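Local coordinates for protein prolyl oligopeptidase (Novosphingobium capsulatum, PDB 1YR2) that probably cleaves oligopeptides after proline, and far less readily after alanine, as a serine endopeptidase of the prolyl oligopeptidase family S9A, at residues S124-S127 against G128-Q132; G528-G532 against D533-D537; L579-G582 against A583-Q587. All coordinates share one frame; numbering follows the deposited sequence.

How the contacts relate
The three contacts are local ones, each made within a single run of chain, and they follow one another in order along the sequence. Contact 1 lies in the N-terminal beta-propeller, at the end of strand 120-126 and in the loop that leads to strand 134-139 of the same antiparallel sheet. Contacts 2 and 3 belong to the peptidase domain with its alpha/beta-hydrolase fold: contact 2 leads into helix 532-537, and contact 3 lies along helix 576-587, beside the mixed eight-stranded sheet. Centres of contacts 2 and 3 are about 21 Å apart, whereas that of contact 1 is about 37 and 41 Å from theirs, across the chain's centre. Contact 1 thus shapes a propeller loop, while contact 2 also links the domains through Tyr531 and Asp383.

Contact 1 of 3, residues S124-S127 against G128-Q132; sequences SWNS and GLMNQ
Strand 120-126 ends at Asn126, and the chain turns through Ser127 and Gly128 so that the backbone of Met130 comes back beside the Asn126 side chain. The carboxamide of Asn126 acts as a template for this turn. Asn126 OD1 accepts two backbone N-H groups: Gly128 N at 2.8 Å, tilted slightly from the carbonyl plane, and Met130 N at 3.1 Å, which lies in that plane on a lone pair. Asn126 ND2 gives a nearly straight bond of 2.9 Å (171°) to Met130 O, within the amide plane but above the plane of the acceptor carbonyl. With CG anti to the backbone N (chi1 -159°), the carboxamide sits inside the turn, OD1 facing the N-H groups of Gly128 and Met130. Ser127 adds a second grip, Ser127 OG accepting Leu129 N at 3.1 Å. Gly128 suits its place because, at phi 112°, a side chain would press on Ser127 O. The extended Met130 chain runs past Ser127 OG to the Trp125 indole, where Met130 CE meets Trp125 CZ3 at 3.7 Å and SD makes an oblique Met-aromatic contact. Trp125 NE1 binds Glu109, and Lys147 makes a cation-pi contact with the ring. Asparagine fits position 126 because one flat group offers both an acceptor and a donor; three bonds to main chain probably fix its flip and hold this propeller loop in shape.

Contact 2 of 3, residues G528-G532 against D533-D537; sequences GGEYG and DAWHD
Tyr531 turns an edge of its ring onto a face of the Trp535 indole, and this T-shaped pair is the tight part of the contact. Tyr531 CD2 stands over the middle of the indole, 3.6 Å from Trp535 CD2, with the planes at 70° and the six-membered rings' centroids 4.8 Å apart. The two side chains run side by side in the same direction; Trp535 CG, anti to its own N (chi1 -162°), carries the indole back over the preceding loop. At the pyrrole edge, Trp535 CD1 lies 3.3 Å from both Gly528 O and Glu530 OE1. The Glu530 chain is bent by its rotation about the CB-CG bond, and its carboxylate stands almost perpendicular to the indole; OE2 is held by Asn524 and the backbone of Leu502, while Trp535 NE1 donates to Asn524 O. Glycine at 528 suits this crowding, since a side chain there would strike Glu530 OE1. Gly532, at phi 74°, allows the turn into the helix, and Gly532 O accepts His536 N at 3.1 Å in the first helical turn, with a weak bond from Trp535 N besides. The other side of the helix is looser: Asp533 and Ala534 are exposed and touch little beyond Gly532, and Asp537 forms a salt bridge with Arg540. Helix 532-537 follows the loop after strand 519-523. The side chains of Tyr531 and Trp535 both touch Pro475 of strand 473-481, His536 bonds Asp619, and Tyr531 OH reaches across to Asp383 of the propeller.

Contact 3 of 3, residues L579-G582 against A583-Q587; sequences LLIG and AVTNQ
Ile581 O receives two bonds from Thr585, from OG1 at 2.8 Å and from the backbone N at 3.0 Å, and the donors arrive from opposite faces of the carbonyl plane. The hydroxyl can do this because OG1 is anti to the carbonyl carbon (chi1 -70°), which turns it back along the helix; the bond lets a hydroxyl be buried, while the side chain also packs on Ile571 and Ala595. One residue on, Gly582 O accepts Asn586 N in a longer bond of 3.3 Å and a water at 2.7 Å. That water also donates, weakly, to Asn586 OD1, whose firmer partner is Tyr647 OH; Asn586 ND2 binds Pro637 O, so the amide ties the helix to a following loop. Ala583 N to Leu579 O and Val584 N to Leu580 O continue the regular i to i+4 pattern.

These residues form most of helix 576-587, the connection of a beta-alpha-beta unit between strands 569-574 and 594-598. In the alpha/beta-hydrolase fold the helix after the nucleophile elbow occupies this place, and Ile581 touches the GxSxG residues that probably form that elbow.

Packing between the side chains is modest: Leu580 CD1 meets Val584 CG1 at 4.1 Å, their chains at a slant, and Val584 CG2 lies 3.4 Å from Leu580 O. The apolar residues mostly face outward. Ile581, Val584 and Thr585 rest on Ile571 of strand 569-574, and Ile581, like Thr585, touches Ala595 of strand 594-598. Toward helix 544-560, Leu580 meets both Phe548 and Phe551, small Ala583 meets Phe548, and Val584 meets Phe551.

Contact 1 of 3, residues S124-S127 against G128-Q132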
ATOM      1  N   SER A 124       7.140  17.457   7.989  1.00 10.60           N
ATOM      2  CA  SER A 124       8.283  16.835   7.350  1.00 10.41           C
ATOM      3  C   SER A 124       8.389  17.296   5.867  1.00 10.72           C
ATOM      4  O   SER A 124       7.364  17.616   5.246  1.00 10.45           O
ATOM      5  CB  SER A 124       8.189  15.310   7.514  1.00 10.86           C
ATOM      6  OG  SER A 124       7.252  14.744   6.637  1.00 12.06           O
ATOM      7  N   TRP A 125       9.614  17.294   5.335  1.00 10.25           N
ATOM      8  CA  TRP A 125       9.895  17.569   3.951  1.00  9.95           C
ATOM      9  C   TRP A 125      11.115  16.802   3.522  1.00 10.81           C
ATOM     10  O   TRP A 125      12.090  16.773   4.231  1.00 10.39           O
ATOM     11  CB  TRP A 125      10.120  19.050   3.693  1.00  9.03           C
ATOM     12  CG  TRP A 125      10.367  19.377   2.286  1.00 10.43           C
ATOM     13  CD1 TRP A 125       9.455  19.510   1.324  1.00 12.29           C
ATOM     14  CD2 TRP A 125      11.631  19.643   1.674  1.00 11.73           C
ATOM     15  NE1 TRP A 125      10.043  19.810   0.122  1.00 12.27           N
ATOM     16  CE2 TRP A 125      11.385  19.923   0.316  1.00 11.04           C
ATOM     17  CE3 TRP A 125      12.959  19.693   2.141  1.00 15.13           C
ATOM     18  CZ2 TRP A 125      12.396  20.262  -0.576  1.00 15.87           C
ATOM     19  CZ3 TRP A 125      13.951  20.012   1.264  1.00 15.11           C
ATOM     20  CH2 TRP A 125      13.678  20.299  -0.085  1.00 14.83           C
ATOM     21  N   ASN A 126      11.017  16.183   2.363  1.00 12.69           N
ATOM     22  CA  ASN A 126      12.138  15.581   1.664  1.00 12.62           C
ATOM     23  C   ASN A 126      12.280  16.202   0.282  1.00 12.66           C
ATOM     24  O   ASN A 126      11.333  16.340  -0.405  1.00 12.89           O
ATOM     25  CB  ASN A 126      11.898  14.077   1.525  1.00 13.41           C
ATOM     26  CG  ASN A 126      13.195  13.292   1.283  1.00 15.37           C
ATOM     27  OD1 ASN A 126      13.929  13.579   0.319  1.00 16.59           O
ATOM     28  ND2 ASN A 126      13.480  12.285   2.157  1.00 15.77           N
ATOM     29  N   SER A 127      13.496  16.538  -0.123  1.00 13.52           N
ATOM     30  CA  SER A 127      13.738  17.049  -1.480  1.00 14.50           C
ATOM     31  C   SER A 127      13.512  16.000  -2.572  1.00 15.38           C
ATOM     32  O   SER A 127      13.373  16.341  -3.756  1.00 14.79           O
ATOM     33  CB  SER A 127      15.183  17.525  -1.565  1.00 14.42           C
ATOM     34  OG  SER A 127      16.031  16.424  -1.244  1.00 15.44           O
ATOM     35  N   GLY A 128      13.499  14.732  -2.184  1.00 17.14           N
ATOM     36  CA  GLY A 128      13.412  13.598  -3.083  1.00 19.41           C
ATOM     37  C   GLY A 128      14.743  12.876  -3.010  1.00 21.91           C
ATOM     38  O   GLY A 128      14.819  11.696  -3.317  1.00 24.12           O
ATOM     39  N   LEU A 129      15.776  13.578  -2.551  1.00 23.79           N
ATOM     40  CA  LEU A 129      17.141  13.070  -2.557  1.00 24.51           C
ATOM     41  C   LEU A 129      17.676  12.600  -1.210  1.00 24.66           C
ATOM     42  O   LEU A 129      18.737  11.976  -1.171  1.00 24.82           O
ATOM     43  CB  LEU A 129      18.069  14.174  -3.069  1.00 25.21           C
ATOM     44  CG  LEU A 129      17.669  14.711  -4.452  1.00 26.97           C
ATOM     45  CD1 LEU A 129      18.476  15.947  -4.793  1.00 28.20           C
ATOM     46  CD2 LEU A 129      17.818  13.587  -5.480  1.00 28.83           C
ATOM     47  N   MET A 130      16.957  12.880  -0.127  1.00 22.68           N
ATOM     48  CA  MET A 130      17.485  12.699   1.218  1.00 22.22           C
ATOM     49  C   MET A 130      17.068  11.343   1.789  1.00 21.06           C
ATOM     50  O   MET A 130      15.958  10.927   1.616  1.00 19.46           O
ATOM     51  CB  MET A 130      16.956  13.798   2.144  1.00 21.47           C
ATOM     52  CG  MET A 130      17.310  15.237   1.769  1.00 22.51           C
ATOM     53  SD  MET A 130      16.067  16.375   2.601  1.00 23.17           S
ATOM     54  CE  MET A 130      16.857  17.943   2.266  1.00 24.11           C
ATOM     55  N   ASN A 131      17.980  10.680   2.499  1.00 21.40           N
ATOM     56  CA  ASN A 131      17.702   9.369   3.098  1.00 21.37           C
ATOM     57  C   ASN A 131      16.570   9.477   4.112  1.00 20.65           C
ATOM     58  O   ASN A 131      15.735   8.613   4.166  1.00 20.96           O
ATOM     59  CB  ASN A 131      18.960   8.811   3.756  1.00 21.90           C
ATOM     60  CG  ASN A 131      18.768   7.419   4.324  1.00 25.64           C
ATOM     61  OD1 ASN A 131      18.992   7.190   5.524  1.00 30.54           O
ATOM     62  ND2 ASN A 131      18.351   6.482   3.487  1.00 29.58           N
ATOM     63  N   GLN A 132      16.551  10.560   4.894  1.00 20.01           N
ATOM     64  CA  GLN A 132      15.475  10.830   5.842  1.00 19.31           C
ATOM     65  C   GLN A 132      14.910  12.220   5.598  1.00 17.97           C
ATOM     66  O   GLN A 132      15.626  13.120   5.250  1.00 18.12           O
ATOM     67  CB  GLN A 132      15.947  10.755   7.309  1.00 19.06           C
ATOM     68  CG  GLN A 132      16.511   9.400   7.800  1.00 19.90           C
ATOM     69  CD  GLN A 132      17.017   9.501   9.237  1.00 18.40           C
ATOM     70  OE1 GLN A 132      16.216   9.647  10.151  1.00 18.76           O
ATOM     71  NE2 GLN A 132      18.335   9.469   9.432  1.00 15.03           N
TER

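Contact 2 of 3, residues G528-G532 against D533-D537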
ATOM      1  N   GLY A 528      -9.576 -11.080  -3.904  1.00 11.69           N
ATOM      2  CA  GLY A 528      -9.073  -9.918  -3.180  1.00 11.26           C
ATOM      3  C   GLY A 528      -9.964  -9.603  -1.962  1.00 12.01           C
ATOM      4  O   GLY A 528     -10.956 -10.315  -1.658  1.00 12.22           O
ATOM      5  N   GLY A 529      -9.615  -8.516  -1.268  1.00 12.21           N
ATOM      6  CA  GLY A 529     -10.330  -8.113  -0.057  1.00 13.30           C
ATOM      7  C   GLY A 529     -11.211  -6.890  -0.281  1.00 13.70           C
ATOM      8  O   GLY A 529     -11.649  -6.289   0.677  1.00 14.29           O
ATOM      9  N   GLU A 530     -11.455  -6.498  -1.536  1.00 13.73           N
ATOM     10  CA  GLU A 530     -12.126  -5.243  -1.808  1.00 13.77           C
ATOM     11  C   GLU A 530     -13.547  -5.201  -1.225  1.00 13.57           C
ATOM     12  O   GLU A 530     -13.987  -4.152  -0.789  1.00 13.45           O
ATOM     13  CB  GLU A 530     -12.095  -4.891  -3.330  1.00 13.63           C
ATOM     14  CG  GLU A 530     -10.678  -4.644  -3.843  1.00 15.58           C
ATOM     15  CD  GLU A 530     -10.029  -5.857  -4.472  1.00 14.56           C
ATOM     16  OE1 GLU A 530     -10.469  -6.999  -4.162  1.00 13.59           O
ATOM     17  OE2 GLU A 530      -9.020  -5.696  -5.230  1.00 15.63           O
ATOM     18  N   TYR A 531     -14.258  -6.329  -1.195  1.00 14.16           N
ATOM     19  CA  TYR A 531     -15.591  -6.381  -0.610  1.00 14.85           C
ATOM     20  C   TYR A 531     -15.558  -7.409   0.522  1.00 14.84           C
ATOM     21  O   TYR A 531     -16.476  -8.194   0.712  1.00 14.75           O
ATOM     22  CB  TYR A 531     -16.609  -6.745  -1.676  1.00 14.25           C
ATOM     23  CG  TYR A 531     -16.828  -5.674  -2.713  1.00 14.14           C
ATOM     24  CD1 TYR A 531     -17.562  -4.512  -2.407  1.00 16.03           C
ATOM     25  CD2 TYR A 531     -16.399  -5.839  -4.018  1.00 12.16           C
ATOM     26  CE1 TYR A 531     -17.806  -3.550  -3.372  1.00 13.55           C
ATOM     27  CE2 TYR A 531     -16.638  -4.878  -4.970  1.00 14.96           C
ATOM     28  CZ  TYR A 531     -17.324  -3.738  -4.646  1.00 15.26           C
ATOM     29  OH  TYR A 531     -17.592  -2.814  -5.618  1.00 16.09           O
ATOM     30  N   GLY A 532     -14.441  -7.428   1.229  1.00 15.55           N
ATOM     31  CA  GLY A 532     -14.334  -8.216   2.437  1.00 15.69           C
ATOM     32  C   GLY A 532     -14.201  -9.720   2.274  1.00 15.82           C
ATOM     33  O   GLY A 532     -13.772 -10.247   1.253  1.00 14.00           O
ATOM     34  N   ASP A 533     -14.558 -10.432   3.333  1.00 15.89           N
ATOM     35  CA  ASP A 533     -14.238 -11.842   3.374  1.00 17.02           C
ATOM     36  C   ASP A 533     -15.021 -12.624   2.310  1.00 16.32           C
ATOM     37  O   ASP A 533     -14.493 -13.611   1.782  1.00 16.02           O
ATOM     38  CB  ASP A 533     -14.517 -12.468   4.733  1.00 17.55           C
ATOM     39  CG  ASP A 533     -13.565 -12.022   5.814  1.00 21.32           C
ATOM     40  OD1 ASP A 533     -12.485 -11.472   5.542  1.00 20.48           O
ATOM     41  OD2 ASP A 533     -13.864 -12.232   7.031  1.00 27.73           O
ATOM     42  N   ALA A 534     -16.250 -12.222   1.998  1.00 16.05           N
ATOM     43  CA  ALA A 534     -17.025 -12.936   0.971  1.00 15.55           C
ATOM     44  C   ALA A 534     -16.334 -12.840  -0.396  1.00 14.66           C
ATOM     45  O   ALA A 534     -16.402 -13.785  -1.243  1.00 13.79           O
ATOM     46  CB  ALA A 534     -18.398 -12.396   0.879  1.00 16.41           C
ATOM     47  N   TRP A 535     -15.700 -11.698  -0.624  1.00 13.64           N
ATOM     48  CA  TRP A 535     -15.034 -11.437  -1.902  1.00 12.77           C
ATOM     49  C   TRP A 535     -13.811 -12.339  -2.009  1.00 13.04           C
ATOM     50  O   TRP A 535     -13.532 -12.924  -3.040  1.00 12.12           O
ATOM     51  CB  TRP A 535     -14.614  -9.953  -2.008  1.00 13.47           C
ATOM     52  CG  TRP A 535     -14.295  -9.438  -3.398  1.00 10.06           C
ATOM     53  CD1 TRP A 535     -13.080  -9.048  -3.894  1.00 10.26           C
ATOM     54  CD2 TRP A 535     -15.230  -9.254  -4.472  1.00  9.78           C
ATOM     55  NE1 TRP A 535     -13.207  -8.610  -5.184  1.00 10.37           N
ATOM     56  CE2 TRP A 535     -14.527  -8.711  -5.556  1.00  8.30           C
ATOM     57  CE3 TRP A 535     -16.619  -9.462  -4.602  1.00 13.44           C
ATOM     58  CZ2 TRP A 535     -15.132  -8.401  -6.756  1.00  9.70           C
ATOM     59  CZ3 TRP A 535     -17.219  -9.164  -5.809  1.00 12.49           C
ATOM     60  CH2 TRP A 535     -16.473  -8.641  -6.865  1.00 11.22           C
ATOM     61  N   HIS A 536     -13.083 -12.429  -0.908  1.00 12.75           N
ATOM     62  CA  HIS A 536     -11.907 -13.297  -0.831  1.00 12.52           C
ATOM     63  C   HIS A 536     -12.296 -14.768  -1.055  1.00 12.25           C
ATOM     64  O   HIS A 536     -11.709 -15.462  -1.867  1.00 11.19           O
ATOM     65  CB  HIS A 536     -11.303 -13.116   0.544  1.00 12.72           C
ATOM     66  CG  HIS A 536     -10.074 -13.943   0.813  1.00 14.70           C
ATOM     67  ND1 HIS A 536      -9.668 -14.228   2.101  1.00 14.55           N
ATOM     68  CD2 HIS A 536      -9.155 -14.511  -0.011  1.00 11.14           C
ATOM     69  CE1 HIS A 536      -8.545 -14.941   2.054  1.00 17.63           C
ATOM     70  NE2 HIS A 536      -8.233 -15.149   0.784  1.00 14.20           N
ATOM     71  N   ASP A 537     -13.295 -15.230  -0.302  1.00 12.20           N
ATOM     72  CA  ASP A 537     -13.770 -16.613  -0.365  1.00 12.37           C
ATOM     73  C   ASP A 537     -14.286 -17.007  -1.762  1.00 12.89           C
ATOM     74  O   ASP A 537     -14.139 -18.181  -2.211  1.00 12.35           O
ATOM     75  CB  ASP A 537     -14.923 -16.791   0.640  1.00 14.39           C
ATOM     76  CG  ASP A 537     -14.463 -16.842   2.087  1.00 18.36           C
ATOM     77  OD1 ASP A 537     -13.250 -16.996   2.342  1.00 22.89           O
ATOM     78  OD2 ASP A 537     -15.265 -16.756   3.041  1.00 24.35           O
TER

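Contact 3 of 3, residues L579-G582 against A583-Q587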
ATOM      1  N   LEU A 579       0.664 -16.307 -11.275  1.00 10.80           N
ATOM      2  CA  LEU A 579      -0.218 -17.463 -11.506  1.00 10.43           C
ATOM      3  C   LEU A 579      -1.416 -17.014 -12.380  1.00 10.03           C
ATOM      4  O   LEU A 579      -1.766 -17.676 -13.340  1.00 10.64           O
ATOM      5  CB  LEU A 579      -0.707 -17.973 -10.137  1.00  9.79           C
ATOM      6  CG  LEU A 579      -1.958 -18.791 -10.179  1.00 10.80           C
ATOM      7  CD1 LEU A 579      -1.668 -20.043 -10.938  1.00 10.54           C
ATOM      8  CD2 LEU A 579      -2.363 -19.112  -8.772  1.00 11.08           C
ATOM      9  N   LEU A 580      -2.005 -15.867 -12.031  1.00 10.23           N
ATOM     10  CA  LEU A 580      -3.148 -15.286 -12.772  1.00  9.68           C
ATOM     11  C   LEU A 580      -2.790 -15.168 -14.239  1.00 10.98           C
ATOM     12  O   LEU A 580      -3.504 -15.640 -15.133  1.00 10.59           O
ATOM     13  CB  LEU A 580      -3.501 -13.900 -12.184  1.00 10.11           C
ATOM     14  CG  LEU A 580      -4.436 -13.028 -13.042  1.00 11.28           C
ATOM     15  CD1 LEU A 580      -5.758 -13.627 -13.086  1.00 12.90           C
ATOM     16  CD2 LEU A 580      -4.442 -11.619 -12.494  1.00 15.85           C
ATOM     17  N   ILE A 581      -1.638 -14.571 -14.501  1.00 11.58           N
ATOM     18  CA  ILE A 581      -1.212 -14.372 -15.878  1.00 12.46           C
ATOM     19  C   ILE A 581      -0.986 -15.716 -16.610  1.00 10.99           C
ATOM     20  O   ILE A 581      -1.441 -15.882 -17.749  1.00 10.71           O
ATOM     21  CB  ILE A 581       0.011 -13.502 -15.925  1.00 12.93           C
ATOM     22  CG1 ILE A 581      -0.235 -12.116 -15.284  1.00 17.52           C
ATOM     23  CG2 ILE A 581       0.620 -13.423 -17.349  1.00 15.15           C
ATOM     24  CD1 ILE A 581      -1.351 -11.391 -15.734  1.00 15.45           C
ATOM     25  N   GLY A 582      -0.332 -16.668 -15.950  1.00 11.91           N
ATOM     26  CA  GLY A 582      -0.068 -17.987 -16.526  1.00 12.49           C
ATOM     27  C   GLY A 582      -1.359 -18.728 -16.853  1.00 12.62           C
ATOM     28  O   GLY A 582      -1.480 -19.392 -17.896  1.00 12.98           O
ATOM     29  N   ALA A 583      -2.342 -18.626 -15.950  1.00 12.82           N
ATOM     30  CA  ALA A 583      -3.559 -19.386 -16.108  1.00 11.69           C
ATOM     31  C   ALA A 583      -4.434 -18.799 -17.234  1.00 12.19           C
ATOM     32  O   ALA A 583      -4.932 -19.539 -18.065  1.00 11.48           O
ATOM     33  CB  ALA A 583      -4.327 -19.428 -14.816  1.00 13.21           C
ATOM     34  N   VAL A 584      -4.631 -17.479 -17.268  1.00 10.79           N
ATOM     35  CA  VAL A 584      -5.480 -16.898 -18.310  1.00 11.44           C
ATOM     36  C   VAL A 584      -4.762 -16.975 -19.688  1.00 11.47           C
ATOM     37  O   VAL A 584      -5.414 -17.044 -20.724  1.00 13.01           O
ATOM     38  CB  VAL A 584      -5.946 -15.452 -17.999  1.00 10.04           C
ATOM     39  CG1 VAL A 584      -6.670 -15.417 -16.702  1.00 10.98           C
ATOM     40  CG2 VAL A 584      -4.737 -14.429 -18.039  1.00 10.15           C
ATOM     41  N   THR A 585      -3.437 -17.008 -19.701  1.00 11.76           N
ATOM     42  CA  THR A 585      -2.684 -17.143 -20.947  1.00 11.14           C
ATOM     43  C   THR A 585      -2.946 -18.541 -21.583  1.00 11.22           C
ATOM     44  O   THR A 585      -3.122 -18.640 -22.772  1.00 12.29           O
ATOM     45  CB  THR A 585      -1.158 -16.912 -20.728  1.00 10.40           C
ATOM     46  OG1 THR A 585      -0.864 -15.525 -20.425  1.00 12.23           O
ATOM     47  CG2 THR A 585      -0.398 -17.212 -22.007  1.00 13.13           C
ATOM     48  N   ASN A 586      -2.979 -19.599 -20.779  1.00 11.61           N
ATOM     49  CA  ASN A 586      -3.339 -20.936 -21.270  1.00 11.44           C
ATOM     50  C   ASN A 586      -4.770 -20.998 -21.739  1.00 12.86           C
ATOM     51  O   ASN A 586      -5.046 -21.657 -22.734  1.00 13.72           O
ATOM     52  CB  ASN A 586      -3.120 -22.006 -20.192  1.00 11.49           C
ATOM     53  CG  ASN A 586      -1.678 -22.304 -19.954  1.00 11.65           C
ATOM     54  OD1 ASN A 586      -0.859 -22.124 -20.853  1.00 11.05           O
ATOM     55  ND2 ASN A 586      -1.341 -22.756 -18.756  1.00 10.10           N
ATOM     56  N   GLN A 587      -5.693 -20.360 -21.006  1.00 12.65           N
ATOM     57  CA  GLN A 587      -7.133 -20.513 -21.264  1.00 12.48           C
ATOM     58  C   GLN A 587      -7.592 -19.669 -22.467  1.00 12.48           C
ATOM     59  O   GLN A 587      -8.412 -20.124 -23.292  1.00 12.22           O
ATOM     60  CB  GLN A 587      -7.954 -20.204 -19.994  1.00 12.84           C
ATOM     61  CG  GLN A 587      -7.662 -21.151 -18.852  1.00 13.99           C
ATOM     62  CD  GLN A 587      -8.443 -20.858 -17.551  1.00 16.03           C
ATOM     63  OE1 GLN A 587      -9.266 -19.955 -17.505  1.00 17.67           O
ATOM     64  NE2 GLN A 587      -8.193 -21.661 -16.506  1.00 15.41           N
TER
HETATM   65  O   HOH W   1       0.468 -19.876 -19.749  1.00 19.97           O